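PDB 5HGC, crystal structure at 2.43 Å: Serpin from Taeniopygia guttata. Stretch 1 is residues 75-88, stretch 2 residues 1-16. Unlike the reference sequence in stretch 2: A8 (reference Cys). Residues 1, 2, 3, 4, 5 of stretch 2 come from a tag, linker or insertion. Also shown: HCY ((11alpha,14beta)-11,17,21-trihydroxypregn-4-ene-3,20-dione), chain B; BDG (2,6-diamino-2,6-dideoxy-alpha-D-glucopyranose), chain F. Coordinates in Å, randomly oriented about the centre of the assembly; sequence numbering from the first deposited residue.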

ATOM      1  N   LYS A  75     -10.280 -19.123   9.779  1.00 42.45           N
ATOM      2  CA  LYS A  75     -11.630 -18.581   9.526  1.00 47.77           C
ATOM      3  C   LYS A  75     -11.667 -17.084   9.753  1.00 44.80           C
ATOM      4  O   LYS A  75     -12.242 -16.345   8.951  1.00 45.95           O
ATOM      5  CB  LYS A  75     -12.714 -19.213  10.430  1.00 52.46           C
ATOM      6  CG  LYS A  75     -12.729 -20.744  10.455  1.00 76.93           C
ATOM      7  CD  LYS A  75     -11.692 -21.368  11.424  1.00 79.62           C
ATOM      8  CE  LYS A  75     -10.969 -22.573  10.833  1.00 67.60           C
ATOM      9  NZ  LYS A  75      -9.677 -22.743  11.518  1.00 57.35           N
ATOM     10  N   GLU A  76     -11.053 -16.637  10.848  1.00 40.56           N
ATOM     11  CA  GLU A  76     -11.093 -15.216  11.226  1.00 38.37           C
ATOM     12  C   GLU A  76     -10.270 -14.303  10.311  1.00 30.64           C
ATOM     13  O   GLU A  76     -10.696 -13.216  10.023  1.00 29.27           O
ATOM     14  CB  GLU A  76     -10.691 -15.021  12.684  1.00 45.51           C
ATOM     15  CG  GLU A  76     -11.687 -15.612  13.694  1.00 54.82           C
ATOM     16  CD  GLU A  76     -11.113 -15.651  15.113  1.00 63.78           C
ATOM     17  OE1 GLU A  76     -11.619 -14.889  15.969  1.00 67.50           O
ATOM     18  OE2 GLU A  76     -10.134 -16.414  15.373  1.00 68.52           O
ATOM     19  N   ILE A  77      -9.106 -14.766   9.872  1.00 27.89           N
ATOM     20  CA  ILE A  77      -8.259 -14.089   8.892  1.00 26.92           C
ATOM     21  C   ILE A  77      -9.072 -13.828   7.645  1.00 29.89           C
ATOM     22  O   ILE A  77      -9.234 -12.653   7.283  1.00 33.48           O
ATOM     23  CB  ILE A  77      -7.038 -14.942   8.587  1.00 27.22           C
ATOM     24  CG1 ILE A  77      -6.203 -15.119   9.849  1.00 25.87           C
ATOM     25  CG2 ILE A  77      -6.204 -14.325   7.500  1.00 27.47           C
ATOM     26  CD1 ILE A  77      -5.046 -16.078   9.707  1.00 27.03           C
ATOM     27  N   HIS A  78      -9.665 -14.872   7.032  1.00 28.97           N
ATOM     28  CA  HIS A  78     -10.442 -14.672   5.793  1.00 27.62           C
ATOM     29  C   HIS A  78     -11.665 -13.788   6.044  1.00 28.57           C
ATOM     30  O   HIS A  78     -12.025 -12.937   5.203  1.00 29.83           O
ATOM     31  CB  HIS A  78     -10.825 -15.994   5.131  1.00 28.18           C
ATOM     32  CG  HIS A  78      -9.655 -16.852   4.757  1.00 27.99           C
ATOM     33  ND1 HIS A  78      -8.676 -16.444   3.876  1.00 28.80           N
ATOM     34  CD2 HIS A  78      -9.311 -18.106   5.132  1.00 28.83           C
ATOM     35  CE1 HIS A  78      -7.755 -17.387   3.753  1.00 26.71           C
ATOM     36  NE2 HIS A  78      -8.117 -18.412   4.501  1.00 30.22           N
ATOM     37  N   GLU A  79     -12.282 -13.937   7.210  1.00 30.99           N
ATOM     38  CA  GLU A  79     -13.438 -13.094   7.567  1.00 35.53           C
ATOM     39  C   GLU A  79     -12.994 -11.654   7.667  1.00 36.09           C
ATOM     40  O   GLU A  79     -13.675 -10.745   7.140  1.00 34.23           O
ATOM     41  CB  GLU A  79     -14.000 -13.499   8.906  1.00 41.66           C
ATOM     42  CG  GLU A  79     -15.309 -14.231   8.803  1.00 62.54           C
ATOM     43  CD  GLU A  79     -15.482 -15.247   9.920  1.00 77.30           C
ATOM     44  OE1 GLU A  79     -15.010 -15.002  11.068  1.00 80.09           O
ATOM     45  OE2 GLU A  79     -16.097 -16.300   9.633  1.00 83.76           O
ATOM     46  N   GLY A  80     -11.834 -11.485   8.336  1.00 32.59           N
ATOM     47  CA  GLY A  80     -11.155 -10.230   8.544  1.00 29.57           C
ATOM     48  C   GLY A  80     -10.905  -9.526   7.234  1.00 32.17           C
ATOM     49  O   GLY A  80     -11.315  -8.340   7.065  1.00 31.79           O
ATOM     50  N   PHE A  81     -10.253 -10.244   6.296  1.00 28.43           N
ATOM     51  CA  PHE A  81      -9.890  -9.629   5.044  1.00 27.80           C
ATOM     52  C   PHE A  81     -11.122  -9.406   4.194  1.00 27.98           C
ATOM     53  O   PHE A  81     -11.179  -8.418   3.480  1.00 26.05           O
ATOM     54  CB  PHE A  81      -8.883 -10.458   4.275  1.00 27.62           C
ATOM     55  CG  PHE A  81      -7.496 -10.316   4.766  1.00 27.33           C
ATOM     56  CD1 PHE A  81      -6.790  -9.090   4.590  1.00 27.72           C
ATOM     57  CD2 PHE A  81      -6.847 -11.408   5.405  1.00 26.79           C
ATOM     58  CE1 PHE A  81      -5.479  -8.962   5.084  1.00 26.17           C
ATOM     59  CE2 PHE A  81      -5.529 -11.276   5.878  1.00 24.64           C
ATOM     60  CZ  PHE A  81      -4.845 -10.061   5.707  1.00 24.41           C
ATOM     61  N   HIS A  82     -12.122 -10.291   4.263  1.00 26.14           N
ATOM     62  CA  HIS A  82     -13.335  -9.952   3.517  1.00 26.26           C
ATOM     63  C   HIS A  82     -13.969  -8.622   4.039  1.00 25.68           C
ATOM     64  O   HIS A  82     -14.521  -7.755   3.301  1.00 24.29           O
ATOM     65  CB  HIS A  82     -14.372 -11.078   3.567  1.00 24.99           C
ATOM     66  CG  HIS A  82     -15.681 -10.658   2.993  1.00 26.13           C
ATOM     67  ND1 HIS A  82     -15.855 -10.438   1.640  1.00 29.14           N
ATOM     68  CD2 HIS A  82     -16.838 -10.286   3.581  1.00 28.10           C
ATOM     69  CE1 HIS A  82     -17.074  -9.978   1.417  1.00 28.60           C
ATOM     70  NE2 HIS A  82     -17.700  -9.898   2.575  1.00 29.87           N
ATOM     71  N   ASN A  83     -13.939  -8.474   5.347  1.00 26.56           N
ATOM     72  CA  ASN A  83     -14.563  -7.310   5.943  1.00 27.26           C
ATOM     73  C   ASN A  83     -13.750  -6.071   5.562  1.00 26.01           C
ATOM     74  O   ASN A  83     -14.319  -5.035   5.176  1.00 27.40           O
ATOM     75  CB  ASN A  83     -14.690  -7.528   7.446  1.00 27.19           C
ATOM     76  CG  ASN A  83     -15.330  -6.366   8.191  1.00 27.21           C
ATOM     77  OD1 ASN A  83     -14.971  -6.180   9.319  1.00 28.20           O
ATOM     78  ND2 ASN A  83     -16.272  -5.614   7.593  1.00 24.90           N
ATOM     79  N   LEU A  84     -12.432  -6.210   5.608  1.00 24.33           N
ATOM     80  CA  LEU A  84     -11.550  -5.151   5.184  1.00 24.93           C
ATOM     81  C   LEU A  84     -11.758  -4.730   3.733  1.00 26.26           C
ATOM     82  O   LEU A  84     -11.961  -3.537   3.483  1.00 27.86           O
ATOM     83  CB  LEU A  84     -10.113  -5.580   5.457  1.00 26.90           C
ATOM     84  CG  LEU A  84      -8.936  -4.661   5.199  1.00 26.02           C
ATOM     85  CD1 LEU A  84      -9.116  -3.313   5.934  1.00 24.79           C
ATOM     86  CD2 LEU A  84      -7.763  -5.455   5.735  1.00 25.30           C
ATOM     87  N   ILE A  85     -11.748  -5.667   2.768  1.00 28.14           N
ATOM     88  CA  ILE A  85     -11.912  -5.272   1.356  1.00 30.20           C
ATOM     89  C   ILE A  85     -13.278  -4.662   1.142  1.00 29.65           C
ATOM     90  O   ILE A  85     -13.428  -3.682   0.403  1.00 29.85           O
ATOM     91  CB  ILE A  85     -11.781  -6.434   0.339  1.00 33.26           C
ATOM     92  CG1 ILE A  85     -10.540  -7.225   0.574  1.00 35.22           C
ATOM     93  CG2 ILE A  85     -11.698  -5.950  -1.127  1.00 29.61           C
ATOM     94  CD1 ILE A  85     -10.720  -8.605  -0.016  1.00 43.49           C
ATOM     95  N   HIS A  86     -14.278  -5.258   1.768  1.00 30.32           N
ATOM     96  CA  HIS A  86     -15.623  -4.743   1.627  1.00 36.50           C
ATOM     97  C   HIS A  86     -15.675  -3.258   2.057  1.00 36.67           C
ATOM     98  O   HIS A  86     -16.222  -2.407   1.358  1.00 37.30           O
ATOM     99  CB  HIS A  86     -16.616  -5.633   2.401  1.00 40.93           C
ATOM    100  CG  HIS A  86     -18.037  -5.172   2.299  1.00 50.63           C
ATOM    101  ND1 HIS A  86     -18.573  -4.212   3.140  1.00 54.91           N
ATOM    102  CD2 HIS A  86     -19.023  -5.512   1.438  1.00 52.71           C
ATOM    103  CE1 HIS A  86     -19.828  -3.983   2.803  1.00 57.01           C
ATOM    104  NE2 HIS A  86     -20.126  -4.763   1.775  1.00 58.51           N
ATOM    105  N   MET A  87     -15.045  -2.942   3.182  1.00 34.75           N
ATOM    106  CA  MET A  87     -15.061  -1.567   3.665  1.00 34.84           C
ATOM    107  C   MET A  87     -14.264  -0.595   2.867  1.00 35.04           C
ATOM    108  O   MET A  87     -14.758   0.501   2.628  1.00 36.49           O
ATOM    109  CB  MET A  87     -14.672  -1.511   5.110  1.00 35.60           C
ATOM    110  CG  MET A  87     -15.821  -2.149   5.869  1.00 41.69           C
ATOM    111  SD  MET A  87     -15.701  -1.930   7.621  1.00 48.12           S
ATOM    112  CE  MET A  87     -16.205  -0.184   7.620  1.00 40.26           C
ATOM    113  N   LEU A  88     -13.072  -1.022   2.424  1.00 30.73           N
ATOM    114  CA  LEU A  88     -12.205  -0.218   1.578  1.00 27.36           C
ATOM    115  C   LEU A  88     -12.748   0.014   0.177  1.00 29.76           C
ATOM    116  O   LEU A  88     -12.572   1.109  -0.401  1.00 28.63           O
ATOM    117  CB  LEU A  88     -10.802  -0.832   1.501  1.00 24.19           C
ATOM    118  CG  LEU A  88     -10.097  -0.943   2.845  1.00 24.50           C
ATOM    119  CD1 LEU A  88      -8.787  -1.685   2.626  1.00 20.41           C
ATOM    120  CD2 LEU A  88      -9.925   0.440   3.474  1.00 21.20           C
TER
HETATM  121  C1  HCY B 501      -2.055   1.148  16.606  1.00 32.05           C
HETATM  122  C2  HCY B 501      -1.415  -0.154  17.082  1.00 35.05           C
HETATM  123  C3  HCY B 501      -1.592  -1.271  16.079  1.00 37.34           C
HETATM  124  C4  HCY B 501      -2.017  -0.981  14.689  1.00 33.61           C
HETATM  125  C5  HCY B 501      -1.922   0.267  14.214  1.00 31.94           C
HETATM  126  C6  HCY B 501      -1.898   0.483  12.717  1.00 32.07           C
HETATM  127  C7  HCY B 501      -2.881   1.610  12.326  1.00 32.96           C
HETATM  128  C8  HCY B 501      -2.866   2.856  13.219  1.00 28.27           C
HETATM  129  C9  HCY B 501      -2.964   2.444  14.704  1.00 31.71           C
HETATM  130  C10 HCY B 501      -1.834   1.480  15.132  1.00 33.16           C
HETATM  131  C12 HCY B 501      -4.315   4.656  15.219  1.00 29.51           C
HETATM  132  C11 HCY B 501      -3.264   3.627  15.691  1.00 33.73           C
HETATM  133  C13 HCY B 501      -4.113   5.046  13.724  1.00 32.16           C
HETATM  134  C14 HCY B 501      -4.035   3.760  12.899  1.00 27.26           C
HETATM  135  C15 HCY B 501      -4.332   4.189  11.482  1.00 28.51           C
HETATM  136  C16 HCY B 501      -5.323   5.339  11.603  1.00 30.90           C
HETATM  137  C17 HCY B 501      -5.346   5.749  13.097  1.00 35.05           C
HETATM  138  C18 HCY B 501      -2.872   5.956  13.486  1.00 28.93           C
HETATM  139  C19 HCY B 501      -0.402   2.030  14.952  1.00 35.00           C
HETATM  140  C20 HCY B 501      -5.426   7.251  13.298  1.00 38.23           C
HETATM  141  C21 HCY B 501      -6.184   7.830  14.475  1.00 37.33           C
HETATM  142  O1  HCY B 501      -1.314  -2.406  16.411  1.00 41.86           O
HETATM  143  O2  HCY B 501      -2.001   4.287  15.820  1.00 37.22           O
HETATM  144  O3  HCY B 501      -6.571   5.276  13.702  1.00 37.09           O
HETATM  145  O4  HCY B 501      -4.880   8.017  12.519  1.00 40.15           O
HETATM  146  O5  HCY B 501      -5.374   8.932  14.880  1.00 45.83           O
HETATM  147  C5  BDG F 505     -12.138 -20.929   5.779  1.00 87.40           C
HETATM  148  O5  BDG F 505     -11.047 -21.435   4.946  1.00 84.21           O
HETATM  149  C1  BDG F 505     -11.346 -22.457   3.927  1.00 88.77           C
HETATM  150  O1  BDG F 505     -10.192 -22.710   3.074  1.00 77.76           O
HETATM  151  C2  BDG F 505     -12.706 -22.219   3.166  1.00 80.45           C
HETATM  152  N2  BDG F 505     -12.642 -22.577   1.753  1.00 72.32           N
HETATM  153  C3  BDG F 505     -13.358 -20.819   3.445  1.00 76.83           C
HETATM  154  O3  BDG F 505     -14.631 -20.610   2.753  1.00 53.60           O
HETATM  155  C4  BDG F 505     -13.431 -20.579   4.992  1.00 79.69           C
HETATM  156  O4  BDG F 505     -13.828 -19.259   5.378  1.00 61.58           O
HETATM  157  C6  BDG F 505     -12.521 -21.883   6.935  1.00 93.90           C
HETATM  158  N6  BDG F 505     -11.371 -22.519   7.563  1.00 85.29           N
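Stretch 2 (1-16) SNAEAMAALKLVPNNA

Stretch 1 is one continuous helix, which runs beyond both ends of 75-88. Stretch 2 starts as a loop of tag residues, forms a weakly bonded helix at about 6-9, passes through a type I beta turn from L9 to V12, and then enters a second helix that continues past A16. From the tag to K10 the chain runs opposite to the helix: the tag residues lie near M87, A8 lies near G80 and L84, and K10 reaches E76. After the turn it heads back, so that N15 lies by F81 and L84. The closest pair of CA atoms is G80 CA and A8 CA, 4.1 Å apart.

The missing side chain of G80 leaves room for L11: an ideal CB on G80 would fall 2.5 Å from L11 CG, a clash. Two CA-H...O contacts also form here: G80 CA to A7 O at 3.5 Å, and A8 CA to G80 O at 3.6 Å. Both carbonyls also have conventional partners. G80 O accepts from L84 N at 2.8 Å, and A7 O accepts from K10 N at 3.2 Å.

N83 is the main polar anchor. Its ND2 donates to E4 O at 3.0 Å, and its OD1 accepts from A8 N at 2.9 Å with a nearly straight angle of 167°. The side-chain amide therefore ties down the backbone on both its donor and acceptor sides. Water 1 accepts from A7 N at 2.9 Å and donates a weak bond to N83 OD1 at 3.0 Å. Water 2 bridges the backbones by donating to A7 O at 3.0 Å and to E76 O at 2.6 Å. E76 O also accepts from G80 N within the helix, at 2.7 Å.

The one salt bridge across the stretches joins K10 NZ and E76 OE1, 2.7 Å apart, with K10 NZ donating. E76 OE2 is hydrogen-bonded to a residue just outside the stretches.

Apolar contacts lie alongside the polar ones. L11 has the largest area covered by stretch 1. Its CD1 lies over one face of the F81 ring, 3.7 Å from the centroid and 6° off the normal, a CH-pi contact. A8, which differs from the reference Cys, packs its CB 4.0 Å from L84 CB. M87 SD lies 3.7 Å from A5 CB. The polar N15 OD1 lies 3.3 Å from F81 CZ, oblique to the ring.

The tag contributes to this contact and is not native sequence. Within it, E4 N donates to N2 O at 2.8 Å. E4 OE1 lies at the edge of the H86 ring, 3.9 Å from H86 CE1. E4 as a whole is poorly ordered, so its contacts, including the bond from N83 ND2 to E4 O, carry less weight.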

ATOM      1  N   SER A   1     -12.095   1.281  14.857  1.00 79.21           N
ATOM      2  CA  SER A   1     -12.923   2.470  15.179  1.00 83.09           C
ATOM      3  C   SER A   1     -14.090   2.658  14.184  1.00 93.78           C
ATOM      4  O   SER A   1     -14.336   3.794  13.756  1.00103.57           O
ATOM      5  CB  SER A   1     -12.042   3.736  15.268  1.00 71.50           C
ATOM      6  N   ASN A   2     -14.799   1.567  13.814  1.00 92.90           N
ATOM      7  CA  ASN A   2     -16.073   1.659  13.009  1.00 91.18           C
ATOM      8  C   ASN A   2     -17.229   0.659  13.245  1.00 98.88           C
ATOM      9  O   ASN A   2     -18.278   0.825  12.605  1.00110.25           O
ATOM     10  CB  ASN A   2     -15.841   1.796  11.492  1.00 63.58           C
ATOM     11  N   ALA A   3     -17.044  -0.350  14.123  1.00 96.95           N
ATOM     12  CA  ALA A   3     -18.113  -1.328  14.580  1.00 87.74           C
ATOM     13  C   ALA A   3     -18.682  -2.374  13.547  1.00 88.70           C
ATOM     14  O   ALA A   3     -18.878  -3.567  13.884  1.00 86.08           O
ATOM     15  CB  ALA A   3     -19.241  -0.599  15.317  1.00 80.53           C
ATOM     16  N   GLU A   4     -18.966  -1.897  12.322  1.00 80.11           N
ATOM     17  CA  GLU A   4     -19.141  -2.696  11.081  1.00 67.70           C
ATOM     18  C   GLU A   4     -17.796  -3.360  10.675  1.00 59.90           C
ATOM     19  O   GLU A   4     -17.744  -4.302   9.848  1.00 53.16           O
ATOM     20  CB  GLU A   4     -19.598  -1.757   9.963  1.00 71.05           C
ATOM     21  CG  GLU A   4     -20.179  -2.410   8.703  1.00 92.17           C
ATOM     22  CD  GLU A   4     -20.011  -1.556   7.426  1.00 98.10           C
ATOM     23  OE1 GLU A   4     -19.927  -2.147   6.293  1.00 78.71           O
ATOM     24  OE2 GLU A   4     -19.956  -0.292   7.557  1.00 95.67           O
ATOM     25  N   ALA A   5     -16.723  -2.845  11.282  1.00 48.58           N
ATOM     26  CA  ALA A   5     -15.349  -3.217  11.008  1.00 42.91           C
ATOM     27  C   ALA A   5     -14.821  -4.296  11.953  1.00 44.37           C
ATOM     28  O   ALA A   5     -13.581  -4.505  12.045  1.00 41.52           O
ATOM     29  CB  ALA A   5     -14.483  -1.980  11.084  1.00 42.89           C
ATOM     30  N   MET A   6     -15.748  -4.993  12.632  1.00 45.36           N
ATOM     31  CA  MET A   6     -15.391  -5.910  13.745  1.00 46.76           C
ATOM     32  C   MET A   6     -14.349  -6.947  13.299  1.00 41.11           C
ATOM     33  O   MET A   6     -13.246  -7.018  13.875  1.00 36.11           O
ATOM     34  CB  MET A   6     -16.662  -6.537  14.372  1.00 58.44           C
ATOM     35  CG  MET A   6     -16.509  -7.283  15.706  1.00 78.31           C
ATOM     36  SD  MET A   6     -16.212  -9.094  15.643  1.00103.43           S
ATOM     37  CE  MET A   6     -17.144  -9.696  17.071  1.00 95.75           C
ATOM     38  N   ALA A   7     -14.683  -7.710  12.249  1.00 36.12           N
ATOM     39  CA  ALA A   7     -13.793  -8.783  11.760  1.00 35.58           C
ATOM     40  C   ALA A   7     -12.438  -8.214  11.304  1.00 32.90           C
ATOM     41  O   ALA A   7     -11.385  -8.735  11.715  1.00 33.77           O
ATOM     42  CB  ALA A   7     -14.445  -9.598  10.649  1.00 35.60           C
ATOM     43  N   ALA A   8     -12.489  -7.124  10.531  1.00 28.03           N
ATOM     44  CA  ALA A   8     -11.305  -6.399  10.064  1.00 28.71           C
ATOM     45  C   ALA A   8     -10.393  -5.956  11.209  1.00 31.42           C
ATOM     46  O   ALA A   8      -9.159  -6.107  11.142  1.00 31.80           O
ATOM     47  CB  ALA A   8     -11.706  -5.226   9.161  1.00 24.37           C
ATOM     48  N   LEU A   9     -10.991  -5.477  12.301  1.00 34.11           N
ATOM     49  CA  LEU A   9     -10.153  -4.945  13.381  1.00 34.64           C
ATOM     50  C   LEU A   9      -9.311  -5.987  14.059  1.00 33.84           C
ATOM     51  O   LEU A   9      -8.270  -5.628  14.634  1.00 34.35           O
ATOM     52  CB  LEU A   9     -10.925  -4.116  14.403  1.00 34.77           C
ATOM     53  CG  LEU A   9     -11.604  -2.873  13.845  1.00 33.76           C
ATOM     54  CD1 LEU A   9     -12.714  -2.445  14.786  1.00 32.03           C
ATOM     55  CD2 LEU A   9     -10.592  -1.768  13.621  1.00 32.00           C
ATOM     56  N   LYS A  10      -9.718  -7.258  13.964  1.00 33.97           N
ATOM     57  CA  LYS A  10      -8.975  -8.337  14.638  1.00 35.28           C
ATOM     58  C   LYS A  10      -7.638  -8.475  13.972  1.00 36.44           C
ATOM     59  O   LYS A  10      -6.702  -9.036  14.587  1.00 42.33           O
ATOM     60  CB  LYS A  10      -9.691  -9.686  14.629  1.00 39.74           C
ATOM     61  CG  LYS A  10     -11.005  -9.727  15.386  1.00 49.57           C
ATOM     62  CD  LYS A  10     -11.321 -11.145  15.850  1.00 53.08           C
ATOM     63  CE  LYS A  10     -12.820 -11.284  16.068  1.00 57.59           C
ATOM     64  NZ  LYS A  10     -13.232 -12.711  15.953  1.00 57.94           N
ATOM     65  N   LEU A  11      -7.547  -7.944  12.740  1.00 30.11           N
ATOM     66  CA  LEU A  11      -6.347  -8.056  11.924  1.00 29.36           C
ATOM     67  C   LEU A  11      -5.302  -6.939  12.081  1.00 28.98           C
ATOM     68  O   LEU A  11      -4.174  -7.024  11.529  1.00 33.90           O
ATOM     69  CB  LEU A  11      -6.744  -8.188  10.434  1.00 30.45           C
ATOM     70  CG  LEU A  11      -7.728  -9.281   9.965  1.00 29.81           C
ATOM     71  CD1 LEU A  11      -7.751  -9.290   8.449  1.00 27.27           C
ATOM     72  CD2 LEU A  11      -7.449 -10.678  10.512  1.00 27.41           C
ATOM     73  N   VAL A  12      -5.652  -5.921  12.859  1.00 28.95           N
ATOM     74  CA  VAL A  12      -4.980  -4.614  12.836  1.00 26.27           C
ATOM     75  C   VAL A  12      -3.490  -4.682  13.223  1.00 27.66           C
ATOM     76  O   VAL A  12      -2.638  -4.093  12.528  1.00 30.85           O
ATOM     77  CB  VAL A  12      -5.806  -3.568  13.610  1.00 25.71           C
ATOM     78  CG1 VAL A  12      -4.977  -2.352  13.862  1.00 25.86           C
ATOM     79  CG2 VAL A  12      -7.071  -3.183  12.850  1.00 23.55           C
ATOM     80  N   PRO A  13      -3.146  -5.433  14.284  1.00 29.11           N
ATOM     81  CA  PRO A  13      -1.695  -5.459  14.572  1.00 28.03           C
ATOM     82  C   PRO A  13      -0.907  -6.303  13.571  1.00 29.71           C
ATOM     83  O   PRO A  13       0.229  -5.947  13.179  1.00 30.23           O
ATOM     84  CB  PRO A  13      -1.595  -6.059  15.980  1.00 26.81           C
ATOM     85  CG  PRO A  13      -2.992  -6.274  16.446  1.00 27.14           C
ATOM     86  CD  PRO A  13      -3.947  -6.139  15.307  1.00 27.50           C
ATOM     87  N   ASN A  14      -1.502  -7.409  13.136  1.00 32.66           N
ATOM     88  CA  ASN A  14      -0.794  -8.333  12.239  1.00 29.51           C
ATOM     89  C   ASN A  14      -0.533  -7.634  10.906  1.00 27.38           C
ATOM     90  O   ASN A  14       0.584  -7.622  10.435  1.00 26.77           O
ATOM     91  CB  ASN A  14      -1.645  -9.580  12.048  1.00 34.09           C
ATOM     92  CG  ASN A  14      -2.138 -10.154  13.364  1.00 34.42           C
ATOM     93  OD1 ASN A  14      -3.212  -9.808  13.875  1.00 34.57           O
ATOM     94  ND2 ASN A  14      -1.333 -11.019  13.931  1.00 35.52           N
ATOM     95  N   ASN A  15      -1.558  -7.006  10.326  1.00 26.50           N
ATOM     96  CA  ASN A  15      -1.387  -6.247   9.081  1.00 27.07           C
ATOM     97  C   ASN A  15      -0.354  -5.115   9.197  1.00 26.68           C
ATOM     98  O   ASN A  15       0.472  -4.957   8.295  1.00 26.57           O
ATOM     99  CB  ASN A  15      -2.740  -5.784   8.513  1.00 27.39           C
ATOM    100  CG  ASN A  15      -3.582  -6.964   7.939  1.00 29.05           C
ATOM    101  OD1 ASN A  15      -3.084  -8.101   7.746  1.00 28.52           O
ATOM    102  ND2 ASN A  15      -4.852  -6.699   7.670  1.00 26.10           N
ATOM    103  N   ALA A  16      -0.320  -4.428  10.336  1.00 24.98           N
ATOM    104  CA  ALA A  16       0.678  -3.351  10.537  1.00 26.34           C
ATOM    105  C   ALA A  16       2.070  -3.886  10.653  1.00 25.24           C
ATOM    106  O   ALA A  16       2.976  -3.374  10.005  1.00 26.09           O
ATOM    107  CB  ALA A  16       0.321  -2.474  11.730  1.00 28.01           C
TER
HETATM  108  O   HOH W   1     -17.214  -7.450  10.898  1.00 41.06           O
HETATM  109  O   HOH W   2     -11.543 -11.734  12.030  1.00 42.66           O